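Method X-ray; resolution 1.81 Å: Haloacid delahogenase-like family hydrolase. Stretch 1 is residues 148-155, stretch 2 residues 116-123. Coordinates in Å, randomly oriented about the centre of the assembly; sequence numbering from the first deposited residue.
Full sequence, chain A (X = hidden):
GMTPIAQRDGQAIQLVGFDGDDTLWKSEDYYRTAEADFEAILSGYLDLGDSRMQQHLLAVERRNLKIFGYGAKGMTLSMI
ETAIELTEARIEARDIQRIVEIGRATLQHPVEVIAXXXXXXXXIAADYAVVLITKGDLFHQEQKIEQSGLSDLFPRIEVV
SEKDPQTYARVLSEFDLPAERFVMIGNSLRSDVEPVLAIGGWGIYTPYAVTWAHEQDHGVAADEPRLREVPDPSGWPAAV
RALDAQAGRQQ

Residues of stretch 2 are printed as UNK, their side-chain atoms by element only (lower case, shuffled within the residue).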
ATOM      1  N   SER A 148      -9.250 -10.568  10.850  1.00 27.85           N
ATOM      2  CA  SER A 148     -10.655 -10.893  10.606  1.00 25.44           C
ATOM      3  C   SER A 148     -10.939 -12.347  10.818  1.00 23.31           C
ATOM      4  O   SER A 148     -12.060 -12.692  11.131  1.00 25.70           O
ATOM      5  CB  SER A 148     -11.127 -10.515   9.178  1.00 25.73           C
ATOM      6  OG  SER A 148     -10.514 -11.325   8.187  1.00 20.59           O
ATOM      7  N   GLY A 149      -9.936 -13.191  10.592  1.00 21.91           N
ATOM      8  CA  GLY A 149     -10.108 -14.636  10.526  1.00 20.86           C
ATOM      9  C   GLY A 149     -10.458 -15.174   9.152  1.00 21.47           C
ATOM     10  O   GLY A 149     -10.407 -16.379   8.924  1.00 19.79           O
ATOM     11  N   LEU A 150     -10.755 -14.288   8.198  1.00 20.53           N
ATOM     12  CA  LEU A 150     -11.133 -14.697   6.841  1.00 21.42           C
ATOM     13  C   LEU A 150      -9.963 -14.937   5.864  1.00 21.17           C
ATOM     14  O   LEU A 150     -10.209 -15.186   4.715  1.00 22.33           O
ATOM     15  CB  LEU A 150     -12.056 -13.624   6.211  1.00 22.34           C
ATOM     16  CG  LEU A 150     -13.367 -13.255   6.938  1.00 24.29           C
ATOM     17  CD1 LEU A 150     -13.947 -12.042   6.298  1.00 19.06           C
ATOM     18  CD2 LEU A 150     -14.380 -14.390   6.895  1.00 25.66           C
ATOM     19  N   SER A 151      -8.711 -14.854   6.320  1.00 25.20           N
ATOM     20  CA  SER A 151      -7.514 -15.109   5.464  1.00 25.09           C
ATOM     21  C   SER A 151      -7.501 -16.410   4.721  1.00 25.67           C
ATOM     22  O   SER A 151      -7.005 -16.490   3.620  1.00 26.54           O
ATOM     23  CB  SER A 151      -6.217 -15.083   6.293  1.00 23.52           C
ATOM     24  OG  SER A 151      -5.884 -13.765   6.569  1.00 37.53           O
ATOM     25  N   ASP A 152      -7.987 -17.459   5.342  1.00 25.03           N
ATOM     26  CA  ASP A 152      -8.029 -18.738   4.667  1.00 26.62           C
ATOM     27  C   ASP A 152      -8.903 -18.720   3.427  1.00 24.91           C
ATOM     28  O   ASP A 152      -8.671 -19.528   2.537  1.00 29.56           O
ATOM     29  CB  ASP A 152      -8.456 -19.881   5.614  1.00 26.96           C
ATOM     30  CG  ASP A 152      -9.864 -19.701   6.139  1.00 27.52           C
ATOM     31  OD1 ASP A 152     -10.243 -18.578   6.488  1.00 24.95           O
ATOM     32  OD2 ASP A 152     -10.585 -20.703   6.228  1.00 31.59           O
ATOM     33  N   LEU A 153      -9.920 -17.848   3.375  1.00 22.84           N
ATOM     34  CA  LEU A 153     -10.780 -17.728   2.221  1.00 22.44           C
ATOM     35  C   LEU A 153     -10.298 -16.725   1.185  1.00 22.24           C
ATOM     36  O   LEU A 153     -10.732 -16.780   0.051  1.00 24.26           O
ATOM     37  CB  LEU A 153     -12.206 -17.301   2.625  1.00 21.69           C
ATOM     38  CG  LEU A 153     -12.992 -18.226   3.552  1.00 23.27           C
ATOM     39  CD1 LEU A 153     -14.250 -17.544   4.076  1.00 21.25           C
ATOM     40  CD2 LEU A 153     -13.344 -19.496   2.772  1.00 29.56           C
ATOM     41  N   PHE A 154      -9.418 -15.809   1.566  1.00 22.19           N
ATOM     42  CA  PHE A 154      -8.954 -14.782   0.668  1.00 28.33           C
ATOM     43  C   PHE A 154      -7.450 -14.870   0.561  1.00 34.99           C
ATOM     44  O   PHE A 154      -6.739 -14.070   1.153  1.00 39.83           O
ATOM     45  CB  PHE A 154      -9.405 -13.415   1.142  1.00 28.54           C
ATOM     46  CG  PHE A 154     -10.870 -13.189   0.966  1.00 24.88           C
ATOM     47  CD1 PHE A 154     -11.390 -13.055  -0.322  1.00 23.79           C
ATOM     48  CD2 PHE A 154     -11.738 -13.118   2.076  1.00 25.21           C
ATOM     49  CE1 PHE A 154     -12.773 -12.837  -0.520  1.00 27.56           C
ATOM     50  CE2 PHE A 154     -13.127 -12.910   1.894  1.00 21.51           C
ATOM     51  CZ  PHE A 154     -13.635 -12.747   0.583  1.00 27.70           C
ATOM     52  N   PRO A 155      -6.975 -15.872  -0.180  1.00 39.25           N
ATOM     53  CA  PRO A 155      -5.577 -15.906  -0.590  1.00 43.82           C
ATOM     54  C   PRO A 155      -5.306 -14.754  -1.628  1.00 43.78           C
ATOM     55  O   PRO A 155      -4.351 -13.951  -1.463  1.00 44.61           O
ATOM     56  CB  PRO A 155      -5.417 -17.323  -1.184  1.00 44.79           C
ATOM     57  CG  PRO A 155      -6.809 -17.717  -1.675  1.00 45.84           C
ATOM     58  CD  PRO A 155      -7.767 -16.985  -0.747  1.00 42.25           C
ATOM     59  N   UNK A 116     -22.843 -13.481   9.265  1.00 25.69           N
ATOM     60  CA  UNK A 116     -23.171 -14.252   8.071  1.00 24.29           C
ATOM     61  C   UNK A 116     -22.161 -14.214   6.949  1.00 23.87           C
ATOM     62  O   UNK A 116     -22.284 -14.955   5.964  1.00 21.96           O
ATOM     63  N   UNK A 117     -21.141 -13.372   7.096  1.00 21.48           N
ATOM     64  CA  UNK A 117     -20.177 -13.152   6.027  1.00 20.56           C
ATOM     65  C   UNK A 117     -19.362 -14.395   5.730  1.00 19.41           C
ATOM     66  O   UNK A 117     -19.292 -14.832   4.596  1.00 19.98           O
ATOM     67  c   UNK A 117     -18.037 -11.921   5.460  1.00 19.86           C
ATOM     68  c   UNK A 117     -19.301 -11.935   6.314  1.00 22.61           C
ATOM     69  c   UNK A 117     -20.127 -10.660   6.102  1.00 20.71           C
ATOM     70  N   UNK A 118     -18.804 -15.030   6.757  1.00 17.32           N
ATOM     71  CA  UNK A 118     -17.937 -16.173   6.524  1.00 21.40           C
ATOM     72  C   UNK A 118     -18.676 -17.271   5.809  1.00 21.89           C
ATOM     73  O   UNK A 118     -18.103 -17.926   4.903  1.00 21.29           O
ATOM     74  c   UNK A 118     -16.352 -17.803   7.688  1.00 24.10           C
ATOM     75  n   UNK A 118     -14.805 -19.261   8.393  1.00 22.79           N
ATOM     76  n   UNK A 118     -13.077 -20.221   7.351  1.00 22.50           N
ATOM     77  c   UNK A 118     -17.332 -16.681   7.852  1.00 23.70           C
ATOM     78  n   UNK A 118     -12.766 -18.159   8.262  1.00 23.57           N
ATOM     79  c   UNK A 118     -13.563 -19.176   7.967  1.00 24.46           C
ATOM     80  c   UNK A 118     -15.581 -18.198   8.943  1.00 26.00           C
ATOM     81  N   UNK A 119     -19.931 -17.518   6.192  1.00 22.63           N
ATOM     82  CA  UNK A 119     -20.698 -18.601   5.541  1.00 21.51           C
ATOM     83  C   UNK A 119     -20.993 -18.253   4.084  1.00 21.43           C
ATOM     84  O   UNK A 119     -20.923 -19.102   3.259  1.00 20.94           O
ATOM     85  c   UNK A 119     -21.606 -18.753   8.770  1.00 42.31           C
ATOM     86  c   UNK A 119     -22.054 -18.887   6.232  1.00 23.14           C
ATOM     87  o   UNK A 119     -21.569 -19.337   9.887  1.00 48.38           O
ATOM     88  o   UNK A 119     -21.427 -17.502   8.630  1.00 39.11           O
ATOM     89  c   UNK A 119     -21.897 -19.642   7.556  1.00 29.56           C
ATOM     90  N   UNK A 120     -21.398 -17.007   3.830  1.00 23.32           N
ATOM     91  CA  UNK A 120     -21.656 -16.471   2.459  1.00 22.25           C
ATOM     92  C   UNK A 120     -20.413 -16.668   1.560  1.00 19.90           C
ATOM     93  O   UNK A 120     -20.486 -17.264   0.483  1.00 19.48           O
ATOM     94  c   UNK A 120     -22.031 -15.003   2.555  1.00 21.64           C
ATOM     95  N   UNK A 121     -19.257 -16.208   2.037  1.00 20.60           N
ATOM     96  CA  UNK A 121     -18.001 -16.300   1.268  1.00 21.07           C
ATOM     97  C   UNK A 121     -17.610 -17.747   0.972  1.00 22.19           C
ATOM     98  O   UNK A 121     -17.204 -18.061  -0.149  1.00 23.99           O
ATOM     99  c   UNK A 121     -17.054 -14.157   2.363  1.00 20.73           C
ATOM    100  c   UNK A 121     -16.793 -15.638   1.990  1.00 18.28           C
ATOM    101  c   UNK A 121     -15.511 -15.803   1.174  1.00 15.80           C
ATOM    102  N   UNK A 122     -17.672 -18.608   1.997  1.00 22.49           N
ATOM    103  CA  UNK A 122     -17.386 -20.034   1.838  1.00 22.28           C
ATOM    104  C   UNK A 122     -18.325 -20.653   0.815  1.00 22.42           C
ATOM    105  O   UNK A 122     -17.924 -21.494  -0.005  1.00 18.24           O
ATOM    106  c   UNK A 122     -17.515 -20.780   3.258  1.00 21.07           C
ATOM    107  N   UNK A 123     -19.611 -20.296   0.901  1.00 24.81           N
ATOM    108  CA  UNK A 123     -20.613 -20.836  -0.035  1.00 22.01           C
ATOM    109  C   UNK A 123     -20.290 -20.438  -1.474  1.00 24.00           C
ATOM    110  O   UNK A 123     -20.332 -21.277  -2.382  1.00 26.05           O
ATOM    111  c   UNK A 123     -22.057 -20.384   0.358  1.00 23.64           C
TER

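Position 116 carries no side-chain atoms, and its phi of 90° is one that favours a residue without a CB. It lies at the N-cap, just before the helix, and touches nothing on stretch 1; it is Gly116.

Position 117 has three carbons, one bearing the other two. This branching at CB identifies Val117, whose CG1 lies 4.2 Å from CD1 of Leu150, an apolar contact at the buried start of the helix.

At position 118 three carbons lead to a nitrogen and then to a carbon bearing two more nitrogens, a guanidinium group at the end of an extended chain. One terminal nitrogen lies 2.8 Å from OD2 of Asp152, and the group can only belong to Arg118. Its first three chi angles are all t, so the chain reaches across to stretch 1 although its CA-to-CB bond points sideways. NH2 donates to OD2 of Asp152 at 2.8 Å, and NH1 to OD1 of Asp152 at 3.1 Å; together they form a two-pronged salt bridge. NH1 also comes within 3.0 Å of the carbonyl O of Gly149. Both oxygen-bearing partners meet the guanidinium at its edge, whereas CD1 of Leu153 lies over one face. Nearer the backbone, CB of Arg118 packs 3.9 Å from CD2 of Leu150.

Position 119 shows three carbons, the third carrying two oxygens: a carboxylate on a two-carbon spacer, hence Glu119. It points away from stretch 1 and makes no contact with it.

A single carbon at position 120 defines Ala120, which is buried but out of reach of stretch 1.

Position 121 again has one carbon carrying two others, and it points toward stretch 1. This is Val121, with CG1 3.6 Å from CD1 of Leu153 and also 3.6 Å from CZ of Phe154.

Position 122 has one carbon, 4.4 Å from CD2 of Leu153, and is Ala122. Position 123 also has one carbon but lies beyond contact; it is Ala123.

The contact combines an apolar patch with a charged clamp. Val117, Val121 and Ala122 offer carbon surface from the helix to Leu150, Leu153 and Phe154, with Leu153 pointing directly toward it. The spacing of positions 117, 118, 121 and 122 follows from the helical turn, marked by the backbone hydrogen bonds from Val121 N to Val117 O (2.9 Å) and from Ala122 N to Arg118 O (3.0 Å). Arg118 spans both parts, its aliphatic chain beside the leucines and its charged end paired with Asp152.

Stretch 2 (116-123) GVREAVAA
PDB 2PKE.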